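Local atomic coordinates of polysaccharide deacetylase (Bacillus cereus, PDB entry 4HD5), a protein that binds zinc and probably hydrolyses carbon-nitrogen bonds other than peptide bonds, as expected of a deacetylase acting on polysaccharides. Residues E57-S62 with F105-F110; T139-V144 with D192-N197; Y182-F187 with D224-A229; G327-K332 with L339-V344. All coordinates share one frame; numbering follows the deposited sequence.

Contact 1. Residues E57-S62 with F105-F110; sequences ESTNTS and FDIKEF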
loop_
_atom_site.group_PDB
_atom_site.type_symbol
_atom_site.label_atom_id
_atom_site.label_comp_id
_atom_site.label_asym_id
_atom_site.label_seq_id
_atom_site.Cartn_x
_atom_site.Cartn_y
_atom_site.Cartn_z
ATOM N N GLU A 57 12.796 -11.040 0.313
ATOM C CA GLU A 57 12.674 -12.274 -0.474
ATOM C C GLU A 57 12.470 -13.542 0.366
ATOM O O GLU A 57 12.082 -14.577 -0.180
ATOM C CB GLU A 57 13.916 -12.470 -1.345
ATOM C CG GLU A 57 14.201 -11.314 -2.287
ATOM C CD GLU A 57 15.415 -11.557 -3.164
ATOM O OE1 GLU A 57 16.508 -11.826 -2.618
ATOM O OE2 GLU A 57 15.278 -11.459 -4.402
ATOM N N SER A 58 12.745 -13.479 1.670
ATOM C CA SER A 58 12.619 -14.656 2.537
ATOM C C SER A 58 11.182 -15.193 2.597
ATOM O O SER A 58 10.219 -14.434 2.523
ATOM C CB SER A 58 13.069 -14.336 3.966
ATOM O OG SER A 58 14.390 -13.834 4.008
ATOM N N THR A 59 11.062 -16.511 2.732
ATOM C CA THR A 59 9.782 -17.170 2.962
ATOM C C THR A 59 9.784 -17.982 4.256
ATOM O O THR A 59 8.752 -18.500 4.667
ATOM C CB THR A 59 9.436 -18.116 1.800
ATOM O OG1 THR A 59 10.397 -19.181 1.744
ATOM C CG2 THR A 59 9.426 -17.358 0.476
ATOM N N ASN A 60 10.942 -18.098 4.900
ATOM C CA ASN A 60 11.049 -18.904 6.104
ATOM C C ASN A 60 12.086 -18.367 7.070
ATOM O O ASN A 60 12.900 -17.509 6.731
ATOM C CB ASN A 60 11.331 -20.376 5.763
ATOM C CG ASN A 60 12.603 -20.566 4.954
ATOM O OD1 ASN A 60 13.705 -20.275 5.418
ATOM N ND2 ASN A 60 12.455 -21.079 3.741
ATOM N N THR A 61 12.023 -18.880 8.287
ATOM C CA THR A 61 12.960 -18.521 9.339
ATOM C C THR A 61 12.911 -19.613 10.386
ATOM O O THR A 61 12.053 -20.497 10.334
ATOM C CB THR A 61 12.611 -17.148 9.964
ATOM O OG1 THR A 61 13.608 -16.770 10.924
ATOM C CG2 THR A 61 11.241 -17.171 10.632
ATOM N N SER A 62 13.854 -19.553 11.316
ATOM C CA SER A 62 13.908 -20.474 12.444
ATOM C C SER A 62 13.640 -19.665 13.701
ATOM O O SER A 62 14.288 -18.656 13.925
ATOM C CB SER A 62 15.290 -21.133 12.520
ATOM O OG SER A 62 15.491 -21.783 13.762
ATOM N N PHE A 105 9.702 -22.048 10.791
ATOM C CA PHE A 105 8.518 -21.309 10.351
ATOM C C PHE A 105 8.626 -20.977 8.874
ATOM O O PHE A 105 9.620 -20.397 8.447
ATOM C CB PHE A 105 8.329 -20.015 11.144
ATOM C CG PHE A 105 7.097 -19.251 10.745
ATOM C CD1 PHE A 105 5.842 -19.702 11.127
ATOM C CD2 PHE A 105 7.185 -18.113 9.957
ATOM C CE1 PHE A 105 4.701 -19.021 10.749
ATOM C CE2 PHE A 105 6.046 -17.425 9.581
ATOM C CZ PHE A 105 4.802 -17.879 9.978
ATOM N N ASP A 106 7.599 -21.347 8.111
ATOM C CA ASP A 106 7.520 -21.067 6.677
ATOM C C ASP A 106 6.132 -20.513 6.354
ATOM O O ASP A 106 5.123 -21.053 6.812
ATOM C CB ASP A 106 7.787 -22.343 5.867
ATOM C CG ASP A 106 7.965 -22.072 4.375
ATOM O OD1 ASP A 106 7.024 -21.566 3.730
ATOM O OD2 ASP A 106 9.057 -22.371 3.844
ATOM N N ILE A 107 6.079 -19.453 5.549
ATOM C CA ILE A 107 4.803 -18.812 5.219
ATOM C C ILE A 107 3.874 -19.691 4.362
ATOM O O ILE A 107 2.711 -19.353 4.178
ATOM C CB ILE A 107 4.995 -17.436 4.536
ATOM C CG1 ILE A 107 5.695 -17.583 3.176
ATOM C CG2 ILE A 107 5.759 -16.494 5.459
ATOM C CD1 ILE A 107 5.875 -16.279 2.426
ATOM N N LYS A 108 4.383 -20.814 3.851
ATOM C CA LYS A 108 3.531 -21.818 3.197
ATOM C C LYS A 108 2.445 -22.324 4.156
ATOM O O LYS A 108 1.377 -22.740 3.717
ATOM C CB LYS A 108 4.358 -23.001 2.668
ATOM C CG LYS A 108 4.869 -23.943 3.752
ATOM C CD LYS A 108 5.877 -24.956 3.230
ATOM C CE LYS A 108 6.434 -25.789 4.378
ATOM N NZ LYS A 108 7.383 -26.849 3.935
ATOM N N GLU A 109 2.732 -22.285 5.456
ATOM C CA GLU A 109 1.750 -22.598 6.495
ATOM C C GLU A 109 0.524 -21.676 6.464
ATOM O O GLU A 109 -0.556 -22.063 6.919
ATOM C CB GLU A 109 2.399 -22.511 7.879
ATOM C CG GLU A 109 3.525 -23.504 8.132
ATOM C CD GLU A 109 3.072 -24.947 8.065
ATOM O OE1 GLU A 109 1.904 -25.226 8.409
ATOM O OE2 GLU A 109 3.891 -25.802 7.666
ATOM N N PHE A 110 0.698 -20.458 5.950
ATOM C CA PHE A 110 -0.393 -19.502 5.786
ATOM C C PHE A 110 -0.687 -19.255 4.307
ATOM O O PHE A 110 -1.066 -18.147 3.915
ATOM C CB PHE A 110 -0.049 -18.184 6.494
ATOM C CG PHE A 110 0.046 -18.308 7.991
ATOM C CD1 PHE A 110 1.149 -18.898 8.583
ATOM C CD2 PHE A 110 -0.972 -17.835 8.801
ATOM C CE1 PHE A 110 1.237 -19.013 9.959
ATOM C CE2 PHE A 110 -0.894 -17.948 10.175
ATOM C CZ PHE A 110 0.216 -18.534 10.756
#
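Thr-61 and Phe-105 form an antiparallel hydrogen-bonded pair and Asn-60 with Asp-106 the adjoining non-hydrogen-bonded pair, joining strand 60-65 to strand 103-106, an outermost strand of a three-stranded antiparallel sheet in the N-terminal beta region. Reciprocal backbone bonds define the first pair: Thr-61 N lies 2.8 Å from Phe-105 O, and Phe-105 N 2.9 Å from Thr-61 O. The ladder continues past both strands through Ile-107 N and Thr-59 O, 3.0 Å apart and almost straight, with 170° at the hydrogen. That same carbonyl also receives a CA-H...O contact from Asp-106, whose CA is 3.5 Å from Thr-59 O.

On the face shared by Thr-61 and Phe-105, the CG2 methyl of Thr-61 sits at the edge of the phenyl ring, near its plane. Phe-140 of strand 130-140 covers this face, packing on Phe-105 and Ile-107, while Thr-61 OG1 bonds to Thr-52 O. Ile-107 has CG1 between its backbone N and carbonyl carbon (chi1 64°), which lays that branch across Thr-59, CG1 being 4.0 Å from Thr-59 CB. Asn-60 and Asp-106 share the other face, their amide and carboxylate planes 43° apart and not hydrogen-bonded. Asp-106 instead turns OD1 back on its own chain: the anti lone pair of OD1 accepts Lys-108 N at 2.7 Å, an Asx turn leading into the 3-10 segment 107-109.

Contact 2. Residues T139-V144 with D192-N197; sequences TFEQKV and DINKVN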
loop_
_atom_site.group_PDB
_atom_site.type_symbol
_atom_site.label_atom_id
_atom_site.label_comp_id
_atom_site.label_asym_id
_atom_site.label_seq_id
_atom_site.Cartn_x
_atom_site.Cartn_y
_atom_site.Cartn_z
ATOM N N THR A 139 7.967 -9.490 10.484
ATOM C CA THR A 139 7.257 -8.903 9.351
ATOM C C THR A 139 7.894 -9.302 8.030
ATOM O O THR A 139 9.021 -8.921 7.723
ATOM C CB THR A 139 7.184 -7.378 9.498
ATOM O OG1 THR A 139 6.335 -7.069 10.608
ATOM C CG2 THR A 139 6.634 -6.699 8.226
ATOM N N PHE A 140 7.156 -10.102 7.267
ATOM C CA PHE A 140 7.521 -10.450 5.910
ATOM C C PHE A 140 6.896 -9.390 5.000
ATOM O O PHE A 140 5.673 -9.333 4.854
ATOM C CB PHE A 140 7.003 -11.847 5.557
ATOM C CG PHE A 140 7.696 -12.960 6.304
ATOM C CD1 PHE A 140 7.330 -13.274 7.603
ATOM C CD2 PHE A 140 8.715 -13.691 5.704
ATOM C CE1 PHE A 140 7.966 -14.299 8.293
ATOM C CE2 PHE A 140 9.358 -14.716 6.387
ATOM C CZ PHE A 140 8.976 -15.020 7.683
ATOM N N GLU A 141 7.732 -8.538 4.418
ATOM C CA GLU A 141 7.246 -7.420 3.608
ATOM C C GLU A 141 6.314 -7.938 2.536
ATOM O O GLU A 141 6.627 -8.915 1.861
ATOM C CB GLU A 141 8.408 -6.699 2.933
ATOM C CG GLU A 141 9.332 -5.979 3.902
ATOM C CD GLU A 141 8.650 -4.849 4.635
ATOM O OE1 GLU A 141 7.646 -4.301 4.127
ATOM O OE2 GLU A 141 9.122 -4.509 5.737
ATOM N N GLN A 142 5.161 -7.301 2.372
ATOM C CA GLN A 142 4.327 -7.688 1.236
ATOM C C GLN A 142 4.401 -6.704 0.088
ATOM O O GLN A 142 4.708 -5.519 0.265
ATOM C CB GLN A 142 2.887 -8.050 1.608
ATOM C CG GLN A 142 2.200 -7.320 2.741
ATOM C CD GLN A 142 0.788 -7.864 2.980
ATOM O OE1 GLN A 142 0.442 -8.963 2.528
ATOM N NE2 GLN A 142 -0.023 -7.111 3.698
ATOM N N LYS A 143 4.169 -7.239 -1.100
ATOM C CA LYS A 143 4.203 -6.466 -2.320
ATOM C C LYS A 143 2.982 -5.579 -2.390
ATOM O O LYS A 143 1.927 -5.937 -1.883
ATOM C CB LYS A 143 4.289 -7.389 -3.528
ATOM C CG LYS A 143 5.697 -7.924 -3.722
ATOM C CD LYS A 143 5.781 -9.165 -4.600
ATOM C CE LYS A 143 4.977 -9.031 -5.890
ATOM N NZ LYS A 143 3.670 -9.741 -5.814
ATOM N N VAL A 144 3.147 -4.410 -3.001
ATOM C CA VAL A 144 2.088 -3.415 -3.061
ATOM C C VAL A 144 1.964 -2.931 -4.491
ATOM O O VAL A 144 2.838 -2.219 -4.982
ATOM C CB VAL A 144 2.364 -2.205 -2.147
ATOM C CG1 VAL A 144 1.160 -1.279 -2.139
ATOM C CG2 VAL A 144 2.709 -2.662 -0.733
ATOM N N ASP A 192 0.172 0.936 7.274
ATOM C CA ASP A 192 -0.706 -0.226 7.374
ATOM C C ASP A 192 -0.491 -1.315 6.307
ATOM O O ASP A 192 -1.207 -2.327 6.329
ATOM C CB ASP A 192 -2.183 0.211 7.338
ATOM C CG ASP A 192 -2.614 0.982 8.589
ATOM O OD1 ASP A 192 -1.930 0.922 9.637
ATOM O OD2 ASP A 192 -3.660 1.653 8.513
ATOM N N ILE A 193 0.472 -1.147 5.398
ATOM C CA ILE A 193 0.598 -2.068 4.258
ATOM C C ILE A 193 0.870 -3.511 4.678
ATOM O O ILE A 193 0.463 -4.429 3.980
ATOM C CB ILE A 193 1.657 -1.641 3.198
ATOM C CG1 ILE A 193 3.027 -1.386 3.828
ATOM C CG2 ILE A 193 1.193 -0.399 2.461
ATOM C CD1 ILE A 193 4.186 -1.537 2.862
ATOM N N ASN A 194 1.535 -3.712 5.815
ATOM C CA ASN A 194 1.781 -5.069 6.324
ATOM C C ASN A 194 0.739 -5.556 7.349
ATOM O O ASN A 194 0.808 -6.701 7.829
ATOM C CB ASN A 194 3.203 -5.149 6.900
ATOM C CG ASN A 194 4.265 -5.108 5.817
ATOM O OD1 ASN A 194 4.194 -5.854 4.835
ATOM N ND2 ASN A 194 5.258 -4.250 5.990
ATOM N N LYS A 195 -0.227 -4.695 7.669
ATOM C CA LYS A 195 -1.250 -4.996 8.660
ATOM C C LYS A 195 -2.610 -5.309 8.026
ATOM O O LYS A 195 -3.541 -5.649 8.731
ATOM C CB LYS A 195 -1.383 -3.828 9.645
ATOM C CG LYS A 195 -0.088 -3.548 10.413
ATOM C CD LYS A 195 -0.232 -2.361 11.350
ATOM C CE LYS A 195 1.097 -2.023 12.006
ATOM N NZ LYS A 195 1.001 -0.721 12.715
ATOM N N VAL A 196 -2.720 -5.200 6.705
ATOM C CA VAL A 196 -3.973 -5.516 6.008
ATOM C C VAL A 196 -3.766 -6.577 4.949
ATOM O O VAL A 196 -2.643 -6.810 4.486
ATOM C CB VAL A 196 -4.604 -4.264 5.348
ATOM C CG1 VAL A 196 -4.759 -3.148 6.370
ATOM C CG2 VAL A 196 -3.773 -3.789 4.159
ATOM N N ASN A 197 -4.866 -7.218 4.558
ATOM C CA ASN A 197 -4.837 -8.187 3.478
ATOM C C ASN A 197 -4.864 -7.513 2.115
ATOM O O ASN A 197 -5.634 -6.586 1.891
ATOM C CB ASN A 197 -5.999 -9.173 3.605
ATOM C CG ASN A 197 -5.758 -10.204 4.692
ATOM O OD1 ASN A 197 -4.652 -10.739 4.831
ATOM N ND2 ASN A 197 -6.786 -10.483 5.473
#
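Asn-194 reaches across with both ends of its amide and meets two successive residues, Glu-141 and Gln-142. Its ND2 donates to Glu-141 OE1 at 3.0 Å, within the Asn-194 amide plane but well above the carboxylate plane, 48° out of it. Its OD1 accepts the backbone N of Gln-142 at 3.0 Å, and that N-H lies in the plane of the amide carbonyl. With two polar atoms held on separate partners, rotation of the Asn-194 amide is fixed, and Thr-139 CG2 lies against it, 3.6 Å from ND2. The Glu-141 chain is bent at its second torsion (chi2 -64°), bringing OE1 round to the asparagine.

Segment 139-144 leaves strand 130-140 of the N-terminal beta region and enters the TIM-barrel-like deacetylase domain; residues 192-197 are the loop between strands 183-185 and 199-206. The Gln-142 side chain passes alongside that of Asn-194, pointing the other way. Its first torsion lies off the staggered values (chi1 34°), while beyond CG the chain is extended, and together these bring NE2 between two backbone carbonyls. Ile-193 O is 2.7 Å from Gln-142 NE2, and Val-196 O, met almost head-on, 2.8 Å. Both amide protons of this buried group can thus be used, one on each carbonyl. Next along the segment, Val-144 CG2 lies 4.0 Å from Ile-193 CD1, both side chains packing on Phe-201 of strand 199-206.

Contact 3. Residues Y182-F187 with D224-A229; sequences YTLLTF and DTFKPA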
loop_
_atom_site.group_PDB
_atom_site.type_symbol
_atom_site.label_atom_id
_atom_site.label_comp_id
_atom_site.label_asym_id
_atom_site.label_seq_id
_atom_site.Cartn_x
_atom_site.Cartn_y
_atom_site.Cartn_z
ATOM N N TYR A 182 -9.439 -7.210 -1.608
ATOM C CA TYR A 182 -8.341 -6.259 -1.606
ATOM C C TYR A 182 -8.695 -5.098 -0.691
ATOM O O TYR A 182 -9.860 -4.731 -0.555
ATOM C CB TYR A 182 -8.028 -5.752 -3.019
ATOM C CG TYR A 182 -7.263 -6.731 -3.871
ATOM C CD1 TYR A 182 -7.901 -7.813 -4.483
ATOM C CD2 TYR A 182 -5.901 -6.574 -4.081
ATOM C CE1 TYR A 182 -7.187 -8.711 -5.274
ATOM C CE2 TYR A 182 -5.184 -7.462 -4.866
ATOM C CZ TYR A 182 -5.829 -8.523 -5.461
ATOM O OH TYR A 182 -5.100 -9.399 -6.236
ATOM N N THR A 183 -7.675 -4.550 -0.050
ATOM C CA THR A 183 -7.801 -3.404 0.819
ATOM C C THR A 183 -7.198 -2.189 0.119
ATOM O O THR A 183 -5.975 -2.094 -0.049
ATOM C CB THR A 183 -7.065 -3.654 2.150
ATOM O OG1 THR A 183 -7.577 -4.844 2.762
ATOM C CG2 THR A 183 -7.234 -2.477 3.100
ATOM N N LEU A 184 -8.066 -1.260 -0.278
ATOM C CA LEU A 184 -7.644 -0.076 -1.008
ATOM C C LEU A 184 -7.143 0.973 -0.028
ATOM O O LEU A 184 -7.863 1.396 0.880
ATOM C CB LEU A 184 -8.772 0.497 -1.861
ATOM C CG LEU A 184 -9.101 -0.229 -3.157
ATOM C CD1 LEU A 184 -9.363 -1.709 -2.948
ATOM C CD2 LEU A 184 -10.299 0.433 -3.831
ATOM N N LEU A 185 -5.901 1.378 -0.230
ATOM C CA LEU A 185 -5.232 2.315 0.662
ATOM C C LEU A 185 -4.884 3.603 -0.060
ATOM O O LEU A 185 -4.958 3.685 -1.286
ATOM C CB LEU A 185 -3.956 1.686 1.190
ATOM C CG LEU A 185 -4.156 0.411 2.011
ATOM C CD1 LEU A 185 -2.834 -0.205 2.387
ATOM C CD2 LEU A 185 -4.983 0.709 3.255
ATOM N N THR A 186 -4.527 4.608 0.735
ATOM C CA THR A 186 -3.962 5.848 0.254
ATOM C C THR A 186 -2.720 6.082 1.108
ATOM O O THR A 186 -2.457 5.330 2.080
ATOM C CB THR A 186 -4.953 7.029 0.369
ATOM O OG1 THR A 186 -5.336 7.189 1.730
ATOM C CG2 THR A 186 -6.214 6.791 -0.486
ATOM N N PHE A 187 -1.933 7.089 0.745
ATOM C CA PHE A 187 -0.601 7.247 1.334
ATOM C C PHE A 187 -0.596 7.653 2.809
ATOM O O PHE A 187 0.386 7.390 3.523
ATOM C CB PHE A 187 0.284 8.134 0.456
ATOM C CG PHE A 187 0.688 7.455 -0.823
ATOM C CD1 PHE A 187 1.693 6.494 -0.821
ATOM C CD2 PHE A 187 0.011 7.705 -2.006
ATOM C CE1 PHE A 187 2.045 5.835 -1.995
ATOM C CE2 PHE A 187 0.360 7.044 -3.179
ATOM C CZ PHE A 187 1.376 6.114 -3.171
ATOM N N ASP A 224 -20.948 -2.052 3.786
ATOM C CA ASP A 224 -20.394 -2.425 5.088
ATOM C C ASP A 224 -19.041 -3.115 4.981
ATOM O O ASP A 224 -18.152 -2.870 5.799
ATOM C CB ASP A 224 -21.370 -3.335 5.844
ATOM C CG ASP A 224 -22.688 -2.651 6.151
ATOM O OD1 ASP A 224 -22.811 -1.434 5.896
ATOM O OD2 ASP A 224 -23.609 -3.336 6.643
ATOM N N THR A 225 -18.892 -3.971 3.974
ATOM C CA THR A 225 -17.661 -4.718 3.774
ATOM C C THR A 225 -16.601 -3.872 3.066
ATOM O O THR A 225 -15.458 -3.821 3.511
ATOM C CB THR A 225 -17.911 -5.994 2.947
ATOM O OG1 THR A 225 -18.624 -5.654 1.751
ATOM C CG2 THR A 225 -18.735 -6.998 3.740
ATOM N N PHE A 226 -16.994 -3.206 1.981
ATOM C CA PHE A 226 -16.040 -2.571 1.063
ATOM C C PHE A 226 -15.973 -1.055 1.251
ATOM O O PHE A 226 -16.956 -0.352 1.050
ATOM C CB PHE A 226 -16.429 -2.897 -0.380
ATOM C CG PHE A 226 -15.399 -2.498 -1.398
ATOM C CD1 PHE A 226 -14.132 -3.068 -1.384
ATOM C CD2 PHE A 226 -15.702 -1.580 -2.385
ATOM C CE1 PHE A 226 -13.188 -2.717 -2.333
ATOM C CE2 PHE A 226 -14.764 -1.223 -3.336
ATOM C CZ PHE A 226 -13.504 -1.790 -3.307
ATOM N N LYS A 227 -14.792 -0.568 1.622
ATOM C CA LYS A 227 -14.558 0.848 1.859
ATOM C C LYS A 227 -13.513 1.340 0.872
ATOM O O LYS A 227 -12.328 1.288 1.171
ATOM C CB LYS A 227 -14.024 1.051 3.271
ATOM C CG LYS A 227 -14.968 0.611 4.373
ATOM C CD LYS A 227 -14.277 0.704 5.728
ATOM C CE LYS A 227 -15.162 0.155 6.837
ATOM N NZ LYS A 227 -16.479 0.848 6.868
ATOM N N PRO A 228 -13.945 1.821 -0.299
ATOM C CA PRO A 228 -12.954 2.185 -1.309
ATOM C C PRO A 228 -12.214 3.469 -0.973
ATOM O O PRO A 228 -12.722 4.337 -0.258
ATOM C CB PRO A 228 -13.799 2.383 -2.566
ATOM C CG PRO A 228 -15.114 2.836 -2.042
ATOM C CD PRO A 228 -15.317 2.139 -0.735
ATOM N N ALA A 229 -11.019 3.587 -1.525
ATOM C CA ALA A 229 -10.204 4.765 -1.359
ATOM C C ALA A 229 -9.343 4.862 -2.597
ATOM O O ALA A 229 -9.022 3.848 -3.205
ATOM C CB ALA A 229 -9.341 4.635 -0.124
HETATM O O HOH W 1 -10.817 -1.396 0.472
HETATM O O HOH W 2 -10.001 0.913 2.546
HETATM O O HOH W 3 -6.525 2.843 -3.359
#
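Leu-184 pushes its CD2 methyl into a corner formed by Phe-226, Pro-228 and Ala-229, joining strand 183-185 of the TIM-barrel-like domain to the loop that leads into strand 230-234. CD2 is 3.9 Å from Phe-226 CZ, while the other methyl, CD1, lies 4.0 Å from Phe-226 CE1, so both branches of the leucine bear on one end of the ring. Phe-226 has CG anti to its backbone N (chi1 -170°), which carries the ring across to the leucine. Leu-184 CB rests on the backbone, 3.6 Å from Ala-229 O. Farther along, Thr-186 CG2 meets Ala-229 CB at 3.8 Å.

Residues 182-186 and 226-229 run in similar directions, 29° apart, yet no direct hydrogen bond links them, and the buried Ala-229 N has no partner in the model. In the next shell, helix 167-179 packs Leu-177 on Leu-184 and Lys-178 on the Phe-226 ring. Asp-223 OD1 accepts Phe-226 N, and Thr-186 OG1 bonds to Glu-188. Water takes over the polar link between the backbones: water 1 accepts from Leu-184 N and donates to Lys-227 O at 3.2 Å, while water 2 donates to Leu-184 O at 2.8 Å and to Lys-227 O at 2.7 Å.

Contact 4. Residues G327-K332 with L339-V344; sequences GQFITK and LKMKRV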
loop_
_atom_site.group_PDB
_atom_site.type_symbol
_atom_site.label_atom_id
_atom_site.label_comp_id
_atom_site.label_asym_id
_atom_site.label_seq_id
_atom_site.Cartn_x
_atom_site.Cartn_y
_atom_site.Cartn_z
ATOM N N GLY A 327 5.883 -1.982 -12.647
ATOM C CA GLY A 327 6.231 -2.963 -11.633
ATOM C C GLY A 327 5.401 -2.779 -10.382
ATOM O O GLY A 327 4.609 -1.843 -10.286
ATOM N N GLN A 328 5.616 -3.671 -9.417
ATOM C CA GLN A 328 4.961 -3.593 -8.124
ATOM C C GLN A 328 5.977 -3.174 -7.083
ATOM O O GLN A 328 7.149 -3.549 -7.170
ATOM C CB GLN A 328 4.382 -4.950 -7.756
ATOM C CG GLN A 328 3.369 -5.464 -8.764
ATOM C CD GLN A 328 2.637 -6.694 -8.288
ATOM O OE1 GLN A 328 2.229 -7.542 -9.093
ATOM N NE2 GLN A 328 2.434 -6.793 -6.975
ATOM N N PHE A 329 5.539 -2.422 -6.086
ATOM C CA PHE A 329 6.439 -1.987 -5.029
ATOM C C PHE A 329 6.634 -3.054 -3.960
ATOM O O PHE A 329 5.710 -3.778 -3.608
ATOM C CB PHE A 329 5.928 -0.706 -4.358
ATOM C CG PHE A 329 6.812 -0.224 -3.250
ATOM C CD1 PHE A 329 7.895 0.594 -3.522
ATOM C CD2 PHE A 329 6.594 -0.627 -1.940
ATOM C CE1 PHE A 329 8.734 1.022 -2.513
ATOM C CE2 PHE A 329 7.437 -0.208 -0.926
ATOM C CZ PHE A 329 8.501 0.626 -1.214
ATOM N N ILE A 330 7.851 -3.132 -3.441
ATOM C CA ILE A 330 8.105 -3.865 -2.210
ATOM C C ILE A 330 9.203 -3.133 -1.450
ATOM O O ILE A 330 10.088 -2.536 -2.055
ATOM C CB ILE A 330 8.450 -5.353 -2.470
ATOM C CG1 ILE A 330 8.516 -6.127 -1.147
ATOM C CG2 ILE A 330 9.754 -5.500 -3.244
ATOM C CD1 ILE A 330 8.544 -7.633 -1.317
ATOM N N THR A 331 9.109 -3.138 -0.124
ATOM C CA THR A 331 10.056 -2.405 0.708
ATOM C C THR A 331 11.345 -3.211 0.792
ATOM O O THR A 331 11.351 -4.331 1.309
ATOM C CB THR A 331 9.485 -2.157 2.123
ATOM O OG1 THR A 331 8.267 -1.395 2.044
ATOM C CG2 THR A 331 10.499 -1.417 3.007
ATOM N N LYS A 332 12.429 -2.649 0.265
ATOM C CA LYS A 332 13.748 -3.297 0.314
ATOM C C LYS A 332 14.764 -2.549 1.172
ATOM O O LYS A 332 15.860 -3.045 1.401
ATOM C CB LYS A 332 14.311 -3.435 -1.096
ATOM C CG LYS A 332 13.462 -4.260 -2.042
ATOM C CD LYS A 332 14.109 -4.328 -3.412
ATOM C CE LYS A 332 13.107 -4.706 -4.485
ATOM N NZ LYS A 332 13.784 -5.100 -5.753
ATOM N N LEU A 339 10.453 7.383 -2.998
ATOM C CA LEU A 339 10.407 8.479 -3.947
ATOM C C LEU A 339 10.655 8.040 -5.394
ATOM O O LEU A 339 10.760 8.888 -6.280
ATOM C CB LEU A 339 11.431 9.542 -3.525
ATOM C CG LEU A 339 11.180 10.138 -2.134
ATOM C CD1 LEU A 339 12.351 10.988 -1.704
ATOM C CD2 LEU A 339 9.899 10.949 -2.121
ATOM N N LYS A 340 10.749 6.730 -5.626
ATOM C CA LYS A 340 10.976 6.175 -6.964
ATOM C C LYS A 340 10.040 4.996 -7.214
ATOM O O LYS A 340 10.417 4.010 -7.856
ATOM C CB LYS A 340 12.422 5.694 -7.115
ATOM C CG LYS A 340 13.490 6.692 -6.718
ATOM C CD LYS A 340 14.855 6.030 -6.776
ATOM C CE LYS A 340 15.948 6.898 -6.199
ATOM N NZ LYS A 340 17.275 6.270 -6.463
ATOM N N MET A 341 8.814 5.104 -6.707
ATOM C CA MET A 341 7.889 3.974 -6.728
ATOM C C MET A 341 7.396 3.645 -8.126
ATOM O O MET A 341 6.960 4.525 -8.872
ATOM C CB MET A 341 6.667 4.247 -5.845
ATOM C CG MET A 341 6.984 4.392 -4.367
ATOM S SD MET A 341 5.484 4.605 -3.383
ATOM C CE MET A 341 4.516 3.227 -3.920
ATOM N N LYS A 342 7.447 2.361 -8.456
ATOM C CA LYS A 342 6.893 1.853 -9.704
ATOM C C LYS A 342 5.383 1.809 -9.642
ATOM O O LYS A 342 4.805 1.795 -8.566
ATOM C CB LYS A 342 7.438 0.458 -9.983
ATOM C CG LYS A 342 8.929 0.466 -10.244
ATOM C CD LYS A 342 9.460 -0.924 -10.529
ATOM C CE LYS A 342 10.969 -0.896 -10.700
ATOM N NZ LYS A 342 11.672 -1.014 -9.388
ATOM N N ARG A 343 4.749 1.812 -10.804
ATOM C CA ARG A 343 3.317 1.660 -10.870
ATOM C C ARG A 343 2.916 0.660 -11.948
ATOM O O ARG A 343 3.681 0.405 -12.903
ATOM C CB ARG A 343 2.654 3.014 -11.106
ATOM C CG ARG A 343 2.668 3.901 -9.875
ATOM C CD ARG A 343 1.694 5.057 -10.007
ATOM N NE ARG A 343 2.184 6.076 -10.948
ATOM C CZ ARG A 343 1.498 7.164 -11.307
ATOM N NH1 ARG A 343 0.272 7.370 -10.826
ATOM N NH2 ARG A 343 2.033 8.038 -12.156
ATOM N N VAL A 344 1.739 0.074 -11.750
ATOM C CA VAL A 344 1.136 -0.871 -12.689
ATOM C C VAL A 344 0.213 -0.068 -13.608
ATOM O O VAL A 344 -0.760 0.539 -13.150
ATOM C CB VAL A 344 0.318 -1.971 -11.954
ATOM C CG1 VAL A 344 -0.316 -2.949 -12.940
ATOM C CG2 VAL A 344 1.186 -2.733 -10.972
HETATM O O HOH W 4 3.379 -0.696 -8.176
#
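Gly-327 N donates to Arg-343 O at 3.3 Å, a long bond whose donor stands 60° above the carbonyl plane, where the chain, past the end of strand 320-326, turns back along strand 341-345 of the TIM-barrel-like sheet. No helix lies in the connection between these two strands. The positive phi and nearly extended psi of Gly-327 would press any CB against the carbonyl O of the preceding residue, which in itself demands glycine, and its bare CA lies close beside the Lys-342 chain, 4.0 Å from CD.

Around this residue the contacts are of carbon on carbonyl: Lys-342 CB is 3.7 Å from Gly-327 O, and Val-344 CG2 approaches the same oxygen at 3.6 Å. Farther along, Phe-329 and Met-341 form a Met-aromatic contact, with SD 5.0 Å from the ring centroid and 24° off its normal. The methionine bends at its last torsion (chi3 52°), curling CE back toward the ring, while CG touches Phe-329 CD1 at 4.0 Å. Trp-190 meets the same phenyl edge-to-face.

Arg-343 points to the opposite side, away from 327-332. There it forms a salt bridge with Asp-205 and bonds to Thr-203 OG1 and Thr-323 O, its side chain about 7 Å from the zinc ion; the strand thus links this packing to the surroundings of the metal site. Between Gly-327 and Lys-342, water 4 donates to both carbonyls, 2.7 Å from Gly-327 O.

Overall arrangement
Contact 1 belongs to the N-terminal beta region and rests on regular strand pairing, whereas contacts 3 and 4 join parallel strands of the barrel-like domain to loops, largely by apolar packing and bridging water. Contact 2 lies between them and differs in using side-chain amides on backbone groups and a carboxylate. Phe-140 ties it to contact 1 by packing on Thr-59; Val-144 N probably bonds to Phe-329 O of contact 4, and Asn-197 O to Thr-183 OG1 of contact 3. Contacts 3 and 4 reach the same sheet and touch through Phe-187 and Met-341. All four are partly buried, contact 1 lying farthest from the chain centre, and contact 4 alone approaches the zinc site.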